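Local coordinates for chromosome partition protein Smc (Pyrococcus furiosus, PDB 5XNS) that is probably required for chromosome condensation and partitioning, its N- and C-terminal parts joining into an ATP-binding cassette-type ATPase head, at residues I142-D147 with F329-E334. Numbering follows the deposited sequence.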
loop_
_atom_site.group_PDB
_atom_site.type_symbol
_atom_site.label_atom_id
_atom_site.label_comp_id
_atom_site.label_asym_id
_atom_site.label_seq_id
_atom_site.Cartn_x
_atom_site.Cartn_y
_atom_site.Cartn_z
ATOM N N ILE A 142 0.945 -1.271 -2.271
ATOM C CA ILE A 142 1.540 -2.252 -1.372
ATOM C C ILE A 142 2.594 -2.998 -2.172
ATOM O O ILE A 142 2.296 -3.610 -3.209
ATOM C CB ILE A 142 0.479 -3.187 -0.780
ATOM C CG1 ILE A 142 -0.444 -2.351 0.127
ATOM C CG2 ILE A 142 1.140 -4.385 -0.026
ATOM C CD1 ILE A 142 -1.705 -3.075 0.580
ATOM N N VAL A 143 3.841 -2.867 -1.748
ATOM C CA VAL A 143 4.934 -3.464 -2.500
ATOM C C VAL A 143 5.740 -4.274 -1.497
ATOM O O VAL A 143 6.728 -3.784 -0.936
ATOM C CB VAL A 143 5.788 -2.398 -3.224
ATOM C CG1 VAL A 143 6.869 -3.053 -4.075
ATOM C CG2 VAL A 143 4.925 -1.503 -4.111
ATOM N N LEU A 144 5.302 -5.505 -1.242
ATOM C CA LEU A 144 6.003 -6.404 -0.342
ATOM C C LEU A 144 6.938 -7.305 -1.147
ATOM O O LEU A 144 7.149 -7.109 -2.348
ATOM C CB LEU A 144 4.996 -7.202 0.485
ATOM C CG LEU A 144 4.137 -6.308 1.390
ATOM C CD1 LEU A 144 3.112 -7.124 2.182
ATOM C CD2 LEU A 144 5.028 -5.494 2.338
ATOM N N GLN A 145 7.518 -8.303 -0.482
ATOM C CA GLN A 145 8.453 -9.198 -1.149
ATOM C C GLN A 145 7.805 -9.844 -2.362
ATOM O O GLN A 145 6.692 -10.363 -2.276
ATOM C CB GLN A 145 8.920 -10.278 -0.182
ATOM C CG GLN A 145 9.722 -11.367 -0.843
ATOM C CD GLN A 145 10.467 -12.196 0.173
ATOM O OE1 GLN A 145 9.894 -12.617 1.183
ATOM N NE2 GLN A 145 11.751 -12.425 -0.075
ATOM N N GLY A 146 8.510 -9.817 -3.490
ATOM C CA GLY A 146 8.018 -10.376 -4.726
ATOM C C GLY A 146 7.173 -9.444 -5.570
ATOM O O GLY A 146 6.916 -9.760 -6.738
ATOM N N ASP A 147 6.725 -8.307 -5.029
ATOM C CA ASP A 147 5.795 -7.463 -5.778
ATOM C C ASP A 147 6.488 -6.646 -6.864
ATOM O O ASP A 147 5.836 -6.243 -7.835
ATOM C CB ASP A 147 5.025 -6.527 -4.833
ATOM C CG ASP A 147 3.890 -7.251 -4.050
ATOM O OD1 ASP A 147 3.392 -8.307 -4.518
ATOM O OD2 ASP A 147 3.487 -6.746 -2.975
ATOM N N PHE A 329 -2.047 5.182 2.247
ATOM C CA PHE A 329 -0.749 4.736 2.742
ATOM C C PHE A 329 -0.049 3.883 1.689
ATOM O O PHE A 329 -0.679 3.346 0.778
ATOM C CB PHE A 329 -0.865 3.952 4.054
ATOM C CG PHE A 329 -1.511 2.594 3.905
ATOM C CD1 PHE A 329 -0.752 1.477 3.649
ATOM C CD2 PHE A 329 -2.868 2.445 4.054
ATOM C CE1 PHE A 329 -1.345 0.234 3.504
ATOM C CE2 PHE A 329 -3.464 1.193 3.934
ATOM C CZ PHE A 329 -2.697 0.094 3.657
ATOM N N TYR A 330 1.271 3.766 1.846
ATOM C CA TYR A 330 2.136 2.902 1.047
ATOM C C TYR A 330 2.905 2.001 2.006
ATOM O O TYR A 330 3.329 2.440 3.081
ATOM C CB TYR A 330 3.116 3.736 0.153
ATOM C CG TYR A 330 2.353 4.521 -0.887
ATOM C CD1 TYR A 330 2.188 4.023 -2.174
ATOM C CD2 TYR A 330 1.723 5.733 -0.557
ATOM C CE1 TYR A 330 1.440 4.715 -3.114
ATOM C CE2 TYR A 330 0.970 6.419 -1.482
ATOM C CZ TYR A 330 0.837 5.914 -2.766
ATOM O OH TYR A 330 0.071 6.598 -3.695
ATOM N N LEU A 331 3.088 0.747 1.620
ATOM C CA LEU A 331 3.730 -0.241 2.481
ATOM C C LEU A 331 4.769 -0.975 1.645
ATOM O O LEU A 331 4.418 -1.691 0.698
ATOM C CB LEU A 331 2.690 -1.194 3.069
ATOM C CG LEU A 331 3.137 -2.462 3.793
ATOM C CD1 LEU A 331 3.882 -2.080 5.069
ATOM C CD2 LEU A 331 1.935 -3.378 4.110
ATOM N N PHE A 332 6.047 -0.798 1.996
ATOM C CA PHE A 332 7.166 -1.328 1.227
ATOM C C PHE A 332 7.962 -2.332 2.058
ATOM O O PHE A 332 8.164 -2.140 3.264
ATOM C CB PHE A 332 8.098 -0.201 0.770
ATOM C CG PHE A 332 7.436 0.834 -0.143
ATOM C CD1 PHE A 332 6.305 0.520 -0.890
ATOM C CD2 PHE A 332 7.990 2.104 -0.282
ATOM C CE1 PHE A 332 5.718 1.472 -1.752
ATOM C CE2 PHE A 332 7.414 3.065 -1.124
ATOM C CZ PHE A 332 6.280 2.749 -1.865
ATOM N N ASP A 333 8.419 -3.398 1.408
ATOM C CA ASP A 333 9.389 -4.306 2.003
ATOM C C ASP A 333 10.171 -4.934 0.862
ATOM O O ASP A 333 9.595 -5.255 -0.178
ATOM C CB ASP A 333 8.712 -5.391 2.863
ATOM C CG ASP A 333 9.707 -6.147 3.777
ATOM O OD1 ASP A 333 10.936 -5.911 3.695
ATOM O OD2 ASP A 333 9.253 -6.990 4.584
ATOM N N GLU A 334 11.479 -5.089 1.051
ATOM C CA GLU A 334 12.414 -5.659 0.081
ATOM C C GLU A 334 12.644 -4.768 -1.139
ATOM O O GLU A 334 13.289 -5.217 -2.102
ATOM C CB GLU A 334 11.993 -7.055 -0.391
ATOM C CG GLU A 334 11.948 -8.126 0.734
ATOM C CD GLU A 334 13.255 -8.250 1.545
ATOM O OE1 GLU A 334 14.354 -7.985 0.999
ATOM O OE2 GLU A 334 13.178 -8.617 2.744
HETATM O O HOH W 1 7.412 -8.771 2.412
#
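Val143 shows how an edge strand of only two residues can be tied to a longer neighbour: its N-H and C=O make both backbone hydrogen bonds to 329-334. Val143 N gives its proton to Leu331 O at 2.8 Å, almost straight (171° at the hydrogen), while Val143 O accepts from Asp333 N at 2.9 Å. The CA-H of Phe332 also points at Val143 O, with CA and O 3.3 Å apart. The strands run parallel, Ile142 abreast of Leu331 and Val143 of Phe332.

Apolar contacts line both faces of this pairing. On one, the Phe332 ring lies obliquely against Val143, with CD1 3.8 Å from Val143 CB; Val143 CG2, anti to the carbonyl carbon, reaches CE1 of the same ring. On the other, Leu144 starts out away from the partner strand, yet its CD2 branch turns back and rests on Leu331 CG (3.9 Å) and on Asp333 CB (3.7 Å). Leu47 and Ile46 of helix 39-49 pack over this second face.

Polar groups take over where the pairing ends. Leu144 N donates to Asp147 OD2 at 2.8 Å, the carboxylate being met on its anti side and 31° out of plane, across a type II turn that leads into helix 147-153. A water accepts from Gln145 N and makes a weak bond to Asp333 OD2, whose stronger partner is Ser40 OG. With CG anti to the backbone N (chi1 -166°), Asp333 extends its carboxylate to that ATP-binding serine. An aspartate on a parallel strand beside the P-loop fits the Walker B motif of ABC-type ATPases, here with strand 142-143 at the edge of the sheet in the SMC head.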